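Local coordinates for protein putative Nitroreductase (Anabaena variabilis ATCC 29413, PDB 3EO7) that binds flavin mononucleotide and is probably an FMN-dependent oxidoreductase of the nitroreductase family, at residues Q7-H12 with A257-Y262; Y374-L379 with I445-D450. One frame throughout, in Å; residues are numbered along the deposited sequence.

From the N terminus the chain enters helix 9-16, whose first turn contact 1 joins to the loop between strand 229-239 and helix 270-276. Contact 1 thus closes a loop of 244 residues that takes in the whole seven-stranded antiparallel sheet. Contact 2 opens later, where residues 374-379 lead into strand 381-390, and closes 65 residues on, at helix 441-448. The two loops follow in series, neither nesting nor crossing. In space they meet: Asp450, in the 445-450 segment, accepts hydrogen bonds from Ser8 OG and Glu259 N. The N-terminal helix and the 257-262 loop are thereby tied to the second nitroreductase-family region.

Contact 1: Q7-H12 with A257-Y262. With ACT (acetate ion), chain H.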
loop_
_atom_site.group_PDB
_atom_site.type_symbol
_atom_site.label_atom_id
_atom_site.label_comp_id
_atom_site.label_asym_id
_atom_site.label_seq_id
_atom_site.Cartn_x
_atom_site.Cartn_y
_atom_site.Cartn_z
ATOM N N GLN A 7 20.131 1.240 18.802
ATOM C CA GLN A 7 19.159 1.110 17.726
ATOM C C GLN A 7 18.550 -0.302 17.756
ATOM O O GLN A 7 19.217 -1.260 18.151
ATOM C CB GLN A 7 19.821 1.312 16.360
ATOM C CG GLN A 7 20.216 2.736 16.018
ATOM C CD GLN A 7 20.387 2.949 14.509
ATOM O OE1 GLN A 7 20.738 2.026 13.762
ATOM N NE2 GLN A 7 20.114 4.175 14.055
ATOM N N SER A 8 17.301 -0.422 17.332
ATOM C CA SER A 8 16.699 -1.734 17.189
ATOM C C SER A 8 16.877 -2.129 15.715
ATOM O O SER A 8 17.280 -1.306 14.871
ATOM C CB SER A 8 15.226 -1.736 17.608
ATOM O OG SER A 8 14.476 -0.970 16.703
ATOM N N ILE A 9 16.518 -3.371 15.402
ATOM C CA ILE A 9 16.757 -3.916 14.069
ATOM C C ILE A 9 16.032 -3.139 12.967
ATOM O O ILE A 9 16.581 -2.988 11.892
ATOM C CB ILE A 9 16.490 -5.469 14.016
ATOM C CG1 ILE A 9 16.945 -6.071 12.659
ATOM C CG2 ILE A 9 15.031 -5.760 14.330
ATOM C CD1 ILE A 9 18.441 -5.947 12.334
ATOM N N ALA A 10 14.834 -2.606 13.220
ATOM C CA ALA A 10 14.144 -1.802 12.187
ATOM C C ALA A 10 14.917 -0.508 11.845
ATOM O O ALA A 10 14.988 -0.105 10.678
ATOM C CB ALA A 10 12.728 -1.489 12.612
ATOM N N GLN A 11 15.484 0.142 12.865
ATOM C CA GLN A 11 16.328 1.327 12.637
ATOM C C GLN A 11 17.588 0.974 11.846
ATOM O O GLN A 11 17.962 1.685 10.901
ATOM C CB GLN A 11 16.690 1.997 13.955
ATOM C CG GLN A 11 15.492 2.591 14.670
ATOM C CD GLN A 11 15.859 3.059 16.041
ATOM O OE1 GLN A 11 16.133 2.262 16.947
ATOM N NE2 GLN A 11 15.875 4.366 16.210
ATOM N N HIS A 12 18.200 -0.161 12.171
ATOM C CA HIS A 12 19.407 -0.629 11.480
ATOM C C HIS A 12 19.077 -0.942 10.015
ATOM O O HIS A 12 19.806 -0.530 9.101
ATOM C CB HIS A 12 19.956 -1.862 12.210
ATOM C CG HIS A 12 21.202 -2.440 11.613
ATOM N ND1 HIS A 12 22.413 -1.773 11.646
ATOM C CD2 HIS A 12 21.447 -3.648 11.043
ATOM C CE1 HIS A 12 23.337 -2.530 11.078
ATOM N NE2 HIS A 12 22.784 -3.676 10.726
ATOM N N ALA A 257 8.182 -7.666 19.288
ATOM C CA ALA A 257 9.253 -7.283 20.194
ATOM C C ALA A 257 10.100 -6.192 19.542
ATOM O O ALA A 257 9.947 -5.896 18.362
ATOM C CB ALA A 257 10.168 -8.529 20.486
ATOM N N THR A 258 10.988 -5.613 20.340
ATOM C CA THR A 258 11.972 -4.642 19.896
ATOM C C THR A 258 13.322 -5.332 20.110
ATOM O O THR A 258 13.681 -5.706 21.230
ATOM C CB THR A 258 11.866 -3.334 20.674
ATOM O OG1 THR A 258 10.556 -2.780 20.477
ATOM C CG2 THR A 258 12.952 -2.341 20.247
ATOM N N GLU A 259 14.054 -5.534 19.039
ATOM C CA GLU A 259 15.319 -6.243 19.089
ATOM C C GLU A 259 16.522 -5.318 18.978
ATOM O O GLU A 259 16.796 -4.775 17.931
ATOM C CB GLU A 259 15.372 -7.280 17.943
ATOM C CG GLU A 259 16.678 -8.088 17.955
ATOM C CD GLU A 259 16.939 -8.819 16.641
ATOM O OE1 GLU A 259 16.045 -8.866 15.799
ATOM O OE2 GLU A 259 18.055 -9.312 16.442
ATOM N N THR A 260 17.272 -5.170 20.063
ATOM C CA THR A 260 18.440 -4.328 20.045
ATOM C C THR A 260 19.740 -5.150 20.027
ATOM O O THR A 260 20.797 -4.604 19.763
ATOM C CB THR A 260 18.417 -3.364 21.261
ATOM O OG1 THR A 260 18.305 -4.111 22.456
ATOM C CG2 THR A 260 17.208 -2.408 21.193
ATOM N N ASN A 261 19.676 -6.464 20.251
ATOM C CA ASN A 261 20.898 -7.297 20.303
ATOM C C ASN A 261 21.171 -8.081 19.009
ATOM O O ASN A 261 21.611 -9.230 19.035
ATOM C CB ASN A 261 20.844 -8.260 21.501
ATOM C CG ASN A 261 22.205 -8.911 21.813
ATOM O OD1 ASN A 261 23.259 -8.405 21.419
ATOM N ND2 ASN A 261 22.178 -10.030 22.538
ATOM N N TYR A 262 21.003 -7.421 17.873
ATOM C CA TYR A 262 21.159 -8.088 16.583
ATOM C C TYR A 262 22.651 -8.284 16.264
ATOM O O TYR A 262 23.493 -7.471 16.663
ATOM C CB TYR A 262 20.453 -7.327 15.457
ATOM C CG TYR A 262 20.792 -5.872 15.391
ATOM C CD1 TYR A 262 21.877 -5.416 14.648
ATOM C CD2 TYR A 262 20.029 -4.927 16.065
ATOM C CE1 TYR A 262 22.184 -4.080 14.599
ATOM C CE2 TYR A 262 20.337 -3.579 16.004
ATOM C CZ TYR A 262 21.415 -3.161 15.277
ATOM O OH TYR A 262 21.747 -1.822 15.218
HETATM C C ACT H . 7.323 -3.554 22.079
HETATM O O ACT H . 8.294 -4.033 21.412
HETATM O OXT ACT H . 6.746 -2.527 21.656
HETATM C CH3 ACT H . 6.834 -4.156 23.369
#
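Tyr262 makes the largest single contribution to this contact, its ring laid across the first turn of helix 9-16. Tyr262 CB sits 4.0 Å from Ile9 CD1. From there CG takes the crowded position between the backbone N and the carbonyl carbon (chi1 51°), which brings the ring over the helix start. CG meets Ile9 CD1 again, and this methyl rests over one face of the Tyr262 ring as a CH-pi contact, 4.3 Å from the centroid. CD2 passes Ile9 N and CA, while Tyr262 CE2 comes within 3.4 Å of Gln7 O at the ring edge. CD1 lies near His12 CD2. Tyr262 CE1 stands over the centre of the His12 imidazole, 3.5 Å above its plane, in an offset stack with the Tyr262 and His12 ring planes 28° apart. At the tip, Tyr262 OH touches His12 CB at 3.5 Å. The histidine reaches this place with CG anti to its backbone N, and its NE2 is hydrogen-bonded to Arg16. At the ring edge, one backbone bond joins the segments: Ile9 N gives its hydrogen to Glu259 O at 2.9 Å, bent at the hydrogen (132°) though nearly along the C=O axis. The same oxygen receives a CA-H...O contact from Ser8. The Glu259 side chain runs beside Ile9, and its OE2 is hydrogen-bonded to Tyr273. Ser8 is the N-cap residue, yet its OG makes no capping bond and turns to Asp450 instead; Gln11 OE1 takes the Ser8 N-H on an in-plane lone pair. Thr258 OG1 binds an acetate, probably from the crystallisation liquor. The whole is a helix N-terminus packed against an irregular loop, with an aromatic stack on the first turn, away from the flavin site.

Contact 2: Y374-L379 with I445-D450; sequences YFDLNL and IAQYGD
Two short backbone pieces face each other at a distance, Asp376 and Tyr448 having CA atoms 9.7 Å apart, so side chains bridge the gap between the loop that runs into the 3-10 segment 377-379 and helix 441-448. Asp376 holds its CG anti to the backbone N (chi1 -166°) and divides its carboxylate. OD1 accepts from Asn378 N in an Asx turn, while Asp376 OD2 receives the phenol hydrogen of Tyr448 OH at 3.1 Å. Asp376 OD2 lies at the edge of the Tyr448 ring, in its plane, and the carboxylate stands almost perpendicular to the ring (88°). A water also donates to Asp376 OD2, at 2.6 Å, and to Gln447 OE1, linking Asp376 to Gln447; this second donor should help to stabilise the negative charge. Leu379 fills in beside them: Leu379 CD1 packs against Tyr448 CD2 at 3.9 Å, and Leu379 CD2 meets the Gln447 amide tip to tip, 3.5 Å from NE2, which is itself bonded to Ser443 O. Helix 452-473 adjoins the loop, with Asp459 accepting the N-H groups of Phe375 and Asp376, and Leu379 O bonds to Ser439 OG, at the end of strand 433-439, as the chain turns into strand 381-390.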
loop_
_atom_site.group_PDB
_atom_site.type_symbol
_atom_site.label_atom_id
_atom_site.label_comp_id
_atom_site.label_asym_id
_atom_site.label_seq_id
_atom_site.Cartn_x
_atom_site.Cartn_y
_atom_site.Cartn_z
ATOM N N TYR A 374 -6.479 1.289 8.407
ATOM C CA TYR A 374 -5.038 1.390 8.244
ATOM C C TYR A 374 -4.455 0.706 9.482
ATOM O O TYR A 374 -5.150 0.452 10.462
ATOM C CB TYR A 374 -4.580 2.844 8.233
ATOM C CG TYR A 374 -4.971 3.578 6.963
ATOM C CD1 TYR A 374 -6.243 4.103 6.804
ATOM C CD2 TYR A 374 -4.067 3.760 5.922
ATOM C CE1 TYR A 374 -6.596 4.789 5.634
ATOM C CE2 TYR A 374 -4.428 4.441 4.767
ATOM C CZ TYR A 374 -5.690 4.949 4.635
ATOM O OH TYR A 374 -6.057 5.617 3.491
ATOM N N PHE A 375 -3.150 0.488 9.489
ATOM C CA PHE A 375 -2.481 -0.087 10.655
ATOM C C PHE A 375 -2.399 0.972 11.736
ATOM O O PHE A 375 -2.945 0.789 12.843
ATOM C CB PHE A 375 -1.122 -0.683 10.271
ATOM C CG PHE A 375 -1.242 -1.810 9.316
ATOM C CD1 PHE A 375 -1.774 -3.019 9.741
ATOM C CD2 PHE A 375 -0.838 -1.691 7.997
ATOM C CE1 PHE A 375 -1.922 -4.069 8.864
ATOM C CE2 PHE A 375 -0.996 -2.733 7.118
ATOM C CZ PHE A 375 -1.515 -3.935 7.554
ATOM N N ASP A 376 -1.758 2.106 11.440
ATOM C CA ASP A 376 -1.776 3.231 12.367
ATOM C C ASP A 376 -1.321 4.519 11.716
ATOM O O ASP A 376 -0.133 4.829 11.698
ATOM C CB ASP A 376 -0.946 2.946 13.634
ATOM C CG ASP A 376 -1.221 3.959 14.744
ATOM O OD1 ASP A 376 -1.860 4.976 14.464
ATOM O OD2 ASP A 376 -0.805 3.724 15.888
ATOM N N LEU A 377 -2.267 5.275 11.185
ATOM C CA LEU A 377 -1.955 6.572 10.554
ATOM C C LEU A 377 -1.419 7.617 11.493
ATOM O O LEU A 377 -0.763 8.585 11.065
ATOM C CB LEU A 377 -3.147 7.101 9.791
ATOM C CG LEU A 377 -3.442 6.450 8.454
ATOM C CD1 LEU A 377 -4.529 7.248 7.752
ATOM C CD2 LEU A 377 -2.180 6.384 7.592
ATOM N N ASN A 378 -1.633 7.423 12.795
ATOM C CA ASN A 378 -1.067 8.352 13.745
ATOM C C ASN A 378 0.460 8.394 13.714
ATOM O O ASN A 378 1.045 9.318 14.243
ATOM C CB ASN A 378 -1.531 8.054 15.145
ATOM C CG ASN A 378 -3.014 8.301 15.320
ATOM O OD1 ASN A 378 -3.555 9.316 14.848
ATOM N ND2 ASN A 378 -3.681 7.376 15.996
ATOM N N LEU A 379 1.092 7.394 13.088
ATOM C CA LEU A 379 2.526 7.305 13.022
ATOM C C LEU A 379 3.126 7.987 11.773
ATOM O O LEU A 379 4.341 8.048 11.637
ATOM C CB LEU A 379 2.948 5.841 13.039
ATOM C CG LEU A 379 2.431 4.987 14.205
ATOM C CD1 LEU A 379 2.938 3.553 14.074
ATOM C CD2 LEU A 379 2.855 5.606 15.538
ATOM N N ILE A 445 8.471 2.447 16.773
ATOM C CA ILE A 445 8.990 1.169 17.323
ATOM C C ILE A 445 8.603 1.042 18.791
ATOM O O ILE A 445 8.237 -0.043 19.260
ATOM C CB ILE A 445 10.515 1.047 17.121
ATOM C CG1 ILE A 445 10.816 0.905 15.623
ATOM C CG2 ILE A 445 11.071 -0.160 17.903
ATOM C CD1 ILE A 445 12.271 1.209 15.267
ATOM N N ALA A 446 8.595 2.175 19.489
ATOM C CA ALA A 446 8.221 2.186 20.906
ATOM C C ALA A 446 6.798 1.686 21.091
ATOM O O ALA A 446 6.476 1.062 22.112
ATOM C CB ALA A 446 8.392 3.605 21.527
ATOM N N GLN A 447 5.964 1.909 20.090
ATOM C CA GLN A 447 4.587 1.479 20.151
ATOM C C GLN A 447 4.299 0.079 19.610
ATOM O O GLN A 447 3.536 -0.660 20.217
ATOM C CB GLN A 447 3.711 2.499 19.441
ATOM C CG GLN A 447 3.742 3.858 20.140
ATOM C CD GLN A 447 3.106 4.903 19.285
ATOM O OE1 GLN A 447 1.905 4.822 18.976
ATOM N NE2 GLN A 447 3.915 5.887 18.850
ATOM N N TYR A 448 4.919 -0.308 18.494
ATOM C CA TYR A 448 4.587 -1.580 17.848
ATOM C C TYR A 448 5.776 -2.514 17.612
ATOM O O TYR A 448 5.653 -3.529 16.927
ATOM C CB TYR A 448 3.917 -1.337 16.522
ATOM C CG TYR A 448 2.514 -0.799 16.643
ATOM C CD1 TYR A 448 1.443 -1.635 16.915
ATOM C CD2 TYR A 448 2.285 0.562 16.494
ATOM C CE1 TYR A 448 0.133 -1.121 17.018
ATOM C CE2 TYR A 448 0.993 1.085 16.589
ATOM C CZ TYR A 448 -0.065 0.246 16.839
ATOM O OH TYR A 448 -1.321 0.816 16.924
ATOM N N GLY A 449 6.920 -2.168 18.180
ATOM C CA GLY A 449 8.114 -2.953 17.979
ATOM C C GLY A 449 8.643 -2.827 16.558
ATOM O O GLY A 449 8.182 -1.986 15.760
ATOM N N ASP A 450 9.622 -3.659 16.217
ATOM C CA ASP A 450 10.244 -3.571 14.902
ATOM C C ASP A 450 9.300 -3.849 13.752
ATOM O O ASP A 450 9.510 -3.352 12.666
ATOM C CB ASP A 450 11.477 -4.458 14.825
ATOM C CG ASP A 450 12.558 -3.980 15.759
ATOM O OD1 ASP A 450 13.092 -2.878 15.496
ATOM O OD2 ASP A 450 12.848 -4.715 16.730
HETATM O O HOH W 1 -0.367 5.612 17.626
#